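Local coordinates for periplasmic protein (Legionella pneumophila subsp. pneumophila, PDB 4FGQ) that acts as a calcium-dependent periplasmic protease of the bacterial transglutaminase-like cysteine proteinase family, probably cleaving its substrates with a cysteine nucleophile, at residues D85-A90 / A120-S125; K49-F54 / I91-T96; Q106-Y111 / V156-A161. All coordinates share one frame; numbering follows the deposited sequence.

Contact 1 (D85-A90 / A120-S125); sequences DCEDFA and AHMVLS
Glu87 and Met122 are the closest backbone pair where helix 86-90 runs nearly parallel (9°) to strand 120-125, with 6.7 Å between the two axes. Cys86 lies in the first turn of the helix. Its chi1 of 59° puts SG between the backbone N and the carbonyl carbon and turns it to the strand. There Cys86 SG accepts a nearly straight bond (167°) from Met122 N at 3.5 Å. Cys86 SG also lies oblique to the His121 ring, 4.5 Å from its centroid. Cys86 CB meets His121 CE1 at 3.7 Å.

Met122 packs against Glu87 and Ala90 of the helix. Its CB meets Glu87 CG at 3.5 Å, and its bent chain crosses that of Glu87 at about a right angle, with CE back against Glu87 CG. Ala90 CB packs on Met122 CG at 4.0 Å. One water donates to both Cys86 O and Met122 O, bridging the backbones. Asp85 caps the helix and forms a capping box with Asp88; both, like Glu87, belong to the calcium site, which holds no ion here.

His121 NE2 bonds to Asp138 OD1. The Cys86-His121-Asp138 array is consistent with a cysteine-protease catalytic triad, set between the start of helix 86-100 and strand 119-126, which is flanked by strands 107-114 and 135-137.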
loop_
_atom_site.group_PDB
_atom_site.type_symbol
_atom_site.label_atom_id
_atom_site.label_comp_id
_atom_site.label_asym_id
_atom_site.label_seq_id
_atom_site.Cartn_x
_atom_site.Cartn_y
_atom_site.Cartn_z
ATOM N N ASP A 85 4.550 6.226 -6.882
ATOM C CA ASP A 85 4.291 5.250 -7.939
ATOM C C ASP A 85 3.426 4.098 -7.439
ATOM O O ASP A 85 2.988 4.109 -6.290
ATOM C CB ASP A 85 5.596 4.763 -8.599
ATOM C CG ASP A 85 6.529 4.040 -7.633
ATOM O OD1 ASP A 85 6.048 3.422 -6.667
ATOM O OD2 ASP A 85 7.759 4.068 -7.858
ATOM N N CYS A 86 3.173 3.108 -8.290
ATOM C CA CYS A 86 2.250 2.032 -7.928
ATOM C C CYS A 86 2.700 1.285 -6.673
ATOM O O CYS A 86 1.874 0.833 -5.869
ATOM C CB CYS A 86 2.087 1.056 -9.092
ATOM S SG CYS A 86 3.642 0.279 -9.628
ATOM N N GLU A 87 4.010 1.173 -6.502
ATOM C CA GLU A 87 4.564 0.477 -5.351
ATOM C C GLU A 87 4.280 1.302 -4.095
ATOM O O GLU A 87 3.870 0.768 -3.052
ATOM C CB GLU A 87 6.066 0.226 -5.565
ATOM C CG GLU A 87 6.368 -0.481 -6.902
ATOM C CD GLU A 87 7.853 -0.665 -7.180
ATOM O OE1 GLU A 87 8.682 0.087 -6.616
ATOM O OE2 GLU A 87 8.198 -1.571 -7.972
ATOM N N ASP A 88 4.459 2.616 -4.204
ATOM C CA ASP A 88 4.203 3.510 -3.076
ATOM C C ASP A 88 2.734 3.507 -2.647
ATOM O O ASP A 88 2.439 3.564 -1.452
ATOM C CB ASP A 88 4.654 4.939 -3.391
ATOM C CG ASP A 88 6.096 5.010 -3.889
ATOM O OD1 ASP A 88 6.954 4.206 -3.453
ATOM O OD2 ASP A 88 6.390 5.888 -4.728
ATOM N N PHE A 89 1.814 3.436 -3.611
ATOM C CA PHE A 89 0.384 3.340 -3.287
ATOM C C PHE A 89 0.104 2.064 -2.502
ATOM O O PHE A 89 -0.637 2.071 -1.510
ATOM C CB PHE A 89 -0.474 3.307 -4.560
ATOM C CG PHE A 89 -0.818 4.668 -5.127
ATOM C CD1 PHE A 89 0.162 5.483 -5.681
ATOM C CD2 PHE A 89 -2.139 5.096 -5.170
ATOM C CE1 PHE A 89 -0.154 6.715 -6.224
ATOM C CE2 PHE A 89 -2.465 6.332 -5.727
ATOM C CZ PHE A 89 -1.465 7.148 -6.243
ATOM N N ALA A 90 0.687 0.956 -2.947
ATOM C CA ALA A 90 0.439 -0.323 -2.283
ATOM C C ALA A 90 0.994 -0.327 -0.859
ATOM O O ALA A 90 0.376 -0.873 0.062
ATOM C CB ALA A 90 1.030 -1.472 -3.097
ATOM N N ALA A 120 6.354 -4.196 -15.020
ATOM C CA ALA A 120 6.024 -4.628 -13.670
ATOM C C ALA A 120 5.006 -3.673 -13.051
ATOM O O ALA A 120 4.974 -2.475 -13.369
ATOM C CB ALA A 120 7.274 -4.730 -12.815
ATOM N N HIS A 121 4.161 -4.212 -12.185
ATOM C CA HIS A 121 3.127 -3.421 -11.534
ATOM C C HIS A 121 2.876 -3.968 -10.144
ATOM O O HIS A 121 2.702 -5.170 -9.978
ATOM C CB HIS A 121 1.829 -3.495 -12.332
ATOM C CG HIS A 121 0.784 -2.536 -11.859
ATOM N ND1 HIS A 121 0.920 -1.169 -11.998
ATOM C CD2 HIS A 121 -0.403 -2.739 -11.239
ATOM C CE1 HIS A 121 -0.143 -0.574 -11.483
ATOM N NE2 HIS A 121 -0.962 -1.501 -11.026
ATOM N N MET A 122 2.834 -3.084 -9.154
ATOM C CA MET A 122 2.652 -3.500 -7.763
ATOM C C MET A 122 1.232 -3.200 -7.318
ATOM O O MET A 122 0.683 -2.128 -7.622
ATOM C CB MET A 122 3.632 -2.742 -6.859
ATOM C CG MET A 122 3.788 -3.282 -5.439
ATOM S SD MET A 122 5.022 -4.611 -5.359
ATOM C CE MET A 122 6.586 -3.735 -5.338
ATOM N N VAL A 123 0.635 -4.146 -6.597
ATOM C CA VAL A 123 -0.699 -3.980 -6.029
ATOM C C VAL A 123 -0.656 -4.459 -4.588
ATOM O O VAL A 123 0.370 -4.961 -4.141
ATOM C CB VAL A 123 -1.756 -4.800 -6.789
ATOM C CG1 VAL A 123 -1.852 -4.315 -8.246
ATOM C CG2 VAL A 123 -1.407 -6.289 -6.732
ATOM N N LEU A 124 -1.770 -4.315 -3.869
ATOM C CA LEU A 124 -1.882 -4.898 -2.534
ATOM C C LEU A 124 -2.891 -6.031 -2.609
ATOM O O LEU A 124 -4.005 -5.830 -3.079
ATOM C CB LEU A 124 -2.345 -3.847 -1.520
ATOM C CG LEU A 124 -2.614 -4.363 -0.100
ATOM C CD1 LEU A 124 -1.383 -5.054 0.435
ATOM C CD2 LEU A 124 -2.986 -3.180 0.788
ATOM N N SER A 125 -2.487 -7.230 -2.189
ATOM C CA SER A 125 -3.381 -8.382 -2.200
ATOM C C SER A 125 -3.925 -8.662 -0.807
ATOM O O SER A 125 -3.171 -8.711 0.165
ATOM C CB SER A 125 -2.634 -9.628 -2.699
ATOM O OG SER A 125 -2.261 -9.489 -4.065
HETATM O O HOH W 1 -0.647 0.045 -6.661
#

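Contact 2 (K49-F54 / I91-T96)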
loop_
_atom_site.group_PDB
_atom_site.type_symbol
_atom_site.label_atom_id
_atom_site.label_comp_id
_atom_site.label_asym_id
_atom_site.label_seq_id
_atom_site.Cartn_x
_atom_site.Cartn_y
_atom_site.Cartn_z
ATOM N N LYS A 49 -12.441 1.655 1.630
ATOM C CA LYS A 49 -12.189 3.057 1.940
ATOM C C LYS A 49 -10.698 3.402 2.006
ATOM O O LYS A 49 -10.301 4.496 1.612
ATOM C CB LYS A 49 -12.959 3.484 3.198
ATOM C CG LYS A 49 -14.457 3.514 2.954
ATOM C CD LYS A 49 -15.235 4.013 4.168
ATOM C CE LYS A 49 -16.736 4.002 3.881
ATOM N NZ LYS A 49 -17.563 4.443 5.048
ATOM N N VAL A 50 -9.852 2.477 2.459
ATOM C CA VAL A 50 -8.416 2.727 2.375
ATOM C C VAL A 50 -8.013 2.772 0.903
ATOM O O VAL A 50 -7.245 3.649 0.465
ATOM C CB VAL A 50 -7.605 1.661 3.137
ATOM C CG1 VAL A 50 -6.093 1.854 2.889
ATOM C CG2 VAL A 50 -7.913 1.763 4.618
ATOM N N ASN A 51 -8.560 1.847 0.124
ATOM C CA ASN A 51 -8.260 1.809 -1.315
ATOM C C ASN A 51 -8.653 3.118 -2.007
ATOM O O ASN A 51 -7.833 3.741 -2.691
ATOM C CB ASN A 51 -8.971 0.619 -1.968
ATOM C CG ASN A 51 -8.364 0.227 -3.299
ATOM O OD1 ASN A 51 -7.134 0.156 -3.448
ATOM N ND2 ASN A 51 -9.232 -0.045 -4.282
ATOM N N SER A 52 -9.897 3.545 -1.815
ATOM C CA SER A 52 -10.410 4.741 -2.491
ATOM C C SER A 52 -9.767 6.033 -1.986
ATOM O O SER A 52 -9.536 6.974 -2.769
ATOM C CB SER A 52 -11.943 4.799 -2.411
ATOM O OG SER A 52 -12.411 4.988 -1.078
ATOM N N PHE A 53 -9.459 6.085 -0.689
ATOM C CA PHE A 53 -8.799 7.263 -0.126
ATOM C C PHE A 53 -7.470 7.485 -0.818
ATOM O O PHE A 53 -7.181 8.587 -1.281
ATOM C CB PHE A 53 -8.557 7.112 1.386
ATOM C CG PHE A 53 -7.902 8.325 2.015
ATOM C CD1 PHE A 53 -8.655 9.422 2.382
ATOM C CD2 PHE A 53 -6.533 8.352 2.240
ATOM C CE1 PHE A 53 -8.049 10.540 2.960
ATOM C CE2 PHE A 53 -5.924 9.462 2.808
ATOM C CZ PHE A 53 -6.681 10.556 3.170
ATOM N N PHE A 54 -6.652 6.443 -0.879
ATOM C CA PHE A 54 -5.328 6.631 -1.471
ATOM C C PHE A 54 -5.345 6.707 -2.982
ATOM O O PHE A 54 -4.449 7.308 -3.567
ATOM C CB PHE A 54 -4.342 5.590 -0.930
ATOM C CG PHE A 54 -3.955 5.874 0.483
ATOM C CD1 PHE A 54 -3.287 7.047 0.784
ATOM C CD2 PHE A 54 -4.348 5.041 1.520
ATOM C CE1 PHE A 54 -2.956 7.370 2.087
ATOM C CE2 PHE A 54 -4.011 5.360 2.838
ATOM C CZ PHE A 54 -3.314 6.526 3.115
ATOM N N ILE A 91 2.146 0.309 -0.685
ATOM C CA ILE A 91 2.798 0.379 0.620
ATOM C C ILE A 91 1.983 1.166 1.651
ATOM O O ILE A 91 1.765 0.692 2.773
ATOM C CB ILE A 91 4.230 0.931 0.493
ATOM C CG1 ILE A 91 5.124 -0.092 -0.220
ATOM C CG2 ILE A 91 4.774 1.317 1.872
ATOM C CD1 ILE A 91 6.433 0.499 -0.747
ATOM N N ILE A 92 1.497 2.349 1.285
ATOM C CA ILE A 92 0.719 3.125 2.242
ATOM C C ILE A 92 -0.642 2.479 2.523
ATOM O O ILE A 92 -1.133 2.525 3.655
ATOM C CB ILE A 92 0.622 4.641 1.884
ATOM C CG1 ILE A 92 -0.046 5.404 3.031
ATOM C CG2 ILE A 92 -0.128 4.853 0.578
ATOM C CD1 ILE A 92 0.244 6.902 3.032
ATOM N N LYS A 93 -1.237 1.843 1.515
ATOM C CA LYS A 93 -2.482 1.113 1.745
ATOM C C LYS A 93 -2.265 -0.008 2.753
ATOM O O LYS A 93 -3.097 -0.220 3.642
ATOM C CB LYS A 93 -3.030 0.545 0.437
ATOM C CG LYS A 93 -3.648 1.600 -0.482
ATOM C CD LYS A 93 -4.062 0.970 -1.807
ATOM C CE LYS A 93 -4.414 2.037 -2.851
ATOM N NZ LYS A 93 -4.788 1.382 -4.149
ATOM N N TYR A 94 -1.156 -0.726 2.595
ATOM C CA TYR A 94 -0.805 -1.818 3.496
ATOM C C TYR A 94 -0.689 -1.321 4.939
ATOM O O TYR A 94 -1.365 -1.829 5.832
ATOM C CB TYR A 94 0.498 -2.501 3.053
ATOM C CG TYR A 94 1.093 -3.395 4.128
ATOM C CD1 TYR A 94 0.567 -4.657 4.385
ATOM C CD2 TYR A 94 2.161 -2.958 4.903
ATOM C CE1 TYR A 94 1.120 -5.479 5.392
ATOM C CE2 TYR A 94 2.701 -3.747 5.901
ATOM C CZ TYR A 94 2.178 -5.003 6.144
ATOM O OH TYR A 94 2.736 -5.771 7.141
ATOM N N PHE A 95 0.158 -0.326 5.175
ATOM C CA PHE A 95 0.368 0.133 6.549
ATOM C C PHE A 95 -0.904 0.711 7.159
ATOM O O PHE A 95 -1.168 0.550 8.356
ATOM C CB PHE A 95 1.536 1.122 6.636
ATOM C CG PHE A 95 2.875 0.451 6.643
ATOM C CD1 PHE A 95 3.268 -0.316 7.736
ATOM C CD2 PHE A 95 3.733 0.565 5.557
ATOM C CE1 PHE A 95 4.506 -0.950 7.757
ATOM C CE2 PHE A 95 4.974 -0.065 5.565
ATOM C CZ PHE A 95 5.363 -0.827 6.666
ATOM N N THR A 96 -1.714 1.352 6.333
ATOM C CA THR A 96 -2.931 1.973 6.835
ATOM C C THR A 96 -3.948 0.901 7.223
ATOM O O THR A 96 -4.599 1.005 8.261
ATOM C CB THR A 96 -3.526 2.929 5.800
ATOM O OG1 THR A 96 -2.568 3.953 5.516
ATOM C CG2 THR A 96 -4.793 3.591 6.334
#
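Phe54 of helix 49-54 packs against Ile92, Lys93 and Thr96 of helix 91-96. The helix segments cross at 143°, broadly antiparallel, with their axes 9.8 Å apart. Ile92 comes first along the second segment. Its CG1 sits over one face of the Phe54 ring, 3.9 Å from the centroid, in a CH-pi contact. The CD1 methyl reaches further, to Phe54 CE1 at 3.4 Å. The two side chains cross at about a right angle. Phe53 CD2 lies over the centre of the opposite face, so the ring is held on both sides.

Lys93 follows. Its extended chain slides past Phe54 in the opposite direction, with CE 4.0 Å from Phe54 CB. The backbone O of Lys93 is met by Val50 CG1 at 3.7 Å. At the tip, Lys93 NZ donates to Asn51 OD1 at 2.7 Å, from a position tilted 31° out of the amide carbonyl plane. Asn51 meets it with CG anti to its backbone N (chi1 -160°). Asn55 OD1 of the same helix is a second partner of NZ.

Thr96 lies one turn on from Ile92. Its CG2 methyl touches Val50 CG2 at 4.0 Å. Its OG1 approaches Phe54 CE2 and donates to Ile92 O at 2.7 Å. That carbonyl also accepts from Thr96 N, on the opposite face of its plane. Trp31 NE1 of helix 22-38 bonds to OG1 and satisfies it from outside.

The interface is therefore mostly apolar, and within it Lys93 NZ and Thr96 OG1 both have hydrogen-bond partners. The ammonium group of Lys93 is held by two neutral amide oxygens, which would probably offset part of the cost of burying it.

Contact 3 (Q106-Y111 / V156-A161)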
loop_
_atom_site.group_PDB
_atom_site.type_symbol
_atom_site.label_atom_id
_atom_site.label_comp_id
_atom_site.label_asym_id
_atom_site.label_seq_id
_atom_site.Cartn_x
_atom_site.Cartn_y
_atom_site.Cartn_z
ATOM N N GLN A 106 -3.010 -11.203 6.559
ATOM C CA GLN A 106 -3.947 -11.273 5.434
ATOM C C GLN A 106 -3.590 -10.330 4.301
ATOM O O GLN A 106 -4.313 -10.251 3.311
ATOM C CB GLN A 106 -5.365 -10.942 5.898
ATOM C CG GLN A 106 -5.897 -11.943 6.888
ATOM C CD GLN A 106 -7.348 -11.685 7.246
ATOM O OE1 GLN A 106 -7.675 -11.390 8.402
ATOM N NE2 GLN A 106 -8.231 -11.795 6.253
ATOM N N LEU A 107 -2.504 -9.589 4.463
ATOM C CA LEU A 107 -2.141 -8.576 3.482
ATOM C C LEU A 107 -0.759 -8.836 2.928
ATOM O O LEU A 107 0.201 -8.996 3.681
ATOM C CB LEU A 107 -2.170 -7.186 4.123
ATOM C CG LEU A 107 -3.542 -6.712 4.609
ATOM C CD1 LEU A 107 -3.383 -5.515 5.518
ATOM C CD2 LEU A 107 -4.411 -6.348 3.412
ATOM N N ARG A 108 -0.648 -8.881 1.605
ATOM C CA ARG A 108 0.662 -9.035 0.986
ATOM C C ARG A 108 0.804 -8.074 -0.157
ATOM O O ARG A 108 0.014 -8.111 -1.100
ATOM C CB ARG A 108 0.870 -10.469 0.497
ATOM C CG ARG A 108 0.942 -11.477 1.625
ATOM C CD ARG A 108 1.267 -12.864 1.145
ATOM N NE ARG A 108 1.170 -13.825 2.245
ATOM C CZ ARG A 108 1.298 -15.143 2.107
ATOM N NH1 ARG A 108 1.530 -15.667 0.912
ATOM N NH2 ARG A 108 1.183 -15.932 3.165
ATOM N N ILE A 109 1.794 -7.190 -0.056
ATOM C CA ILE A 109 2.116 -6.297 -1.151
ATOM C C ILE A 109 2.666 -7.171 -2.274
ATOM O O ILE A 109 3.568 -7.987 -2.049
ATOM C CB ILE A 109 3.155 -5.259 -0.714
ATOM C CG1 ILE A 109 2.618 -4.436 0.470
ATOM C CG2 ILE A 109 3.541 -4.358 -1.887
ATOM C CD1 ILE A 109 3.710 -3.640 1.226
ATOM N N THR A 110 2.126 -7.021 -3.484
ATOM C CA THR A 110 2.402 -7.988 -4.547
ATOM C C THR A 110 3.015 -7.344 -5.776
ATOM O O THR A 110 2.432 -6.435 -6.358
ATOM C CB THR A 110 1.114 -8.698 -4.994
ATOM O OG1 THR A 110 0.537 -9.369 -3.870
ATOM C CG2 THR A 110 1.404 -9.734 -6.080
ATOM N N TYR A 111 4.169 -7.858 -6.177
ATOM C CA TYR A 111 4.847 -7.413 -7.390
ATOM C C TYR A 111 4.414 -8.358 -8.499
ATOM O O TYR A 111 4.620 -9.576 -8.411
ATOM C CB TYR A 111 6.345 -7.491 -7.155
ATOM C CG TYR A 111 7.259 -7.078 -8.294
ATOM C CD1 TYR A 111 7.874 -5.841 -8.290
ATOM C CD2 TYR A 111 7.572 -7.958 -9.312
ATOM C CE1 TYR A 111 8.749 -5.475 -9.299
ATOM C CE2 TYR A 111 8.440 -7.603 -10.318
ATOM C CZ TYR A 111 9.020 -6.359 -10.308
ATOM O OH TYR A 111 9.894 -6.003 -11.315
ATOM N N VAL A 156 4.698 -12.177 -9.271
ATOM C CA VAL A 156 6.079 -12.634 -9.244
ATOM C C VAL A 156 6.514 -12.917 -7.807
ATOM O O VAL A 156 7.049 -13.989 -7.517
ATOM C CB VAL A 156 6.997 -11.601 -9.914
ATOM C CG1 VAL A 156 8.457 -12.048 -9.870
ATOM C CG2 VAL A 156 6.560 -11.401 -11.354
ATOM N N TYR A 157 6.297 -11.959 -6.915
ATOM C CA TYR A 157 6.556 -12.187 -5.493
ATOM C C TYR A 157 5.651 -11.305 -4.665
ATOM O O TYR A 157 5.048 -10.371 -5.182
ATOM C CB TYR A 157 8.033 -11.934 -5.132
ATOM C CG TYR A 157 8.472 -10.481 -5.127
ATOM C CD1 TYR A 157 8.368 -9.710 -3.978
ATOM C CD2 TYR A 157 9.030 -9.894 -6.258
ATOM C CE1 TYR A 157 8.778 -8.389 -3.962
ATOM C CE2 TYR A 157 9.451 -8.573 -6.248
ATOM C CZ TYR A 157 9.319 -7.828 -5.098
ATOM O OH TYR A 157 9.728 -6.514 -5.073
ATOM N N SER A 158 5.530 -11.615 -3.378
ATOM C CA SER A 158 4.742 -10.784 -2.485
ATOM C C SER A 158 5.446 -10.693 -1.133
ATOM O O SER A 158 6.323 -11.499 -0.824
ATOM C CB SER A 158 3.313 -11.318 -2.339
ATOM O OG SER A 158 3.309 -12.601 -1.747
ATOM N N PHE A 159 5.086 -9.695 -0.342
ATOM C CA PHE A 159 5.764 -9.486 0.931
ATOM C C PHE A 159 4.921 -8.648 1.881
ATOM O O PHE A 159 3.976 -7.970 1.472
ATOM C CB PHE A 159 7.115 -8.801 0.696
ATOM C CG PHE A 159 7.004 -7.438 0.094
ATOM C CD1 PHE A 159 7.057 -6.309 0.895
ATOM C CD2 PHE A 159 6.838 -7.280 -1.280
ATOM C CE1 PHE A 159 6.954 -5.041 0.339
ATOM C CE2 PHE A 159 6.732 -6.011 -1.842
ATOM C CZ PHE A 159 6.791 -4.899 -1.032
ATOM N N ASN A 160 5.262 -8.708 3.163
ATOM C CA ASN A 160 4.732 -7.757 4.135
ATOM C C ASN A 160 5.788 -7.506 5.211
ATOM O O ASN A 160 6.950 -7.863 5.025
ATOM C CB ASN A 160 3.389 -8.224 4.725
ATOM C CG ASN A 160 3.454 -9.620 5.312
ATOM O OD1 ASN A 160 4.516 -10.082 5.728
ATOM N ND2 ASN A 160 2.306 -10.305 5.350
ATOM N N ALA A 161 5.404 -6.913 6.334
ATOM C CA ALA A 161 6.395 -6.603 7.363
ATOM C C ALA A 161 7.076 -7.855 7.903
ATOM O O ALA A 161 8.191 -7.787 8.424
ATOM C CB ALA A 161 5.776 -5.790 8.494
HETATM O O HOH W 2 0.991 -13.430 5.136
#
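Tyr111 and Tyr157 face each other across two antiparallel strands, 107-111 and 156-159, whose axes run at 149°. Tyr111 CB sits over one face of the Tyr157 ring, 3.7 Å from its centroid. CG of Tyr111 comes next, 3.4 Å from Tyr157 CE2. A chi1 of 180° places CG anti to the backbone N and carries the ring along Tyr157. The two rings are near parallel (17°) but slid apart, with centroids 4.9 Å from each other, and they barely overlap. CD1 lies near Tyr157 OH. On the other side of the ring, CD2 of Tyr111 meets Val156 CB at 3.7 Å, in plane at the ring edge. At the tip, OH packs on Ala120 CB of the neighbouring strand 119-126.

Tyr111 N and O both bond to segment 156-161. The N donates to Tyr157 O. Tyr111 O accepts from Val156 N at 2.7 Å and from Tyr157 N at 3.3 Å.

Two residues back along strand 107-111, Ile109 forms a hydrogen-bonded pair with Phe159, on the same face of the sheet as the two tyrosines. Ile109 CB lies over the Phe159 ring, 3.9 Å from its centroid. Thr110 and Ser158 alternate to the other face. Just past the strand, Asn160 ND2 donates to Leu107 O at 3.0 Å, nearly along the C=O axis. Asn160 OD1 accepts from Glu162 N and Gly163 N, also just after the strand.

Two residues, Val156 and Tyr157, oppose the single Tyr111: this is a classic beta bulge, within the antiparallel sheet that packs beside helix 86-100 in this transglutaminase-like protease.

How the contacts relate
From the N terminus, helix 43-55 comes first. Contact 2 closes a loop of 36 residues by joining it to the middle of helix 86-100. Contact 1 starts from the first turns of that same helix and closes 29 residues onto strand 119-126. These two cross along the chain. Contact 3 begins after contact 2 has closed, so that pair is in series, but it crosses contact 1. It brings strand 153-159 against strand 107-114, the sheet neighbour of strand 119-126. Val123 O and Thr110 N probably bond between contacts 1 and 3. Tyr94 OH reaches Ala161 N, linking contacts 2 and 3. Helix 86-100 thus lies between helix 43-55 and the sheet.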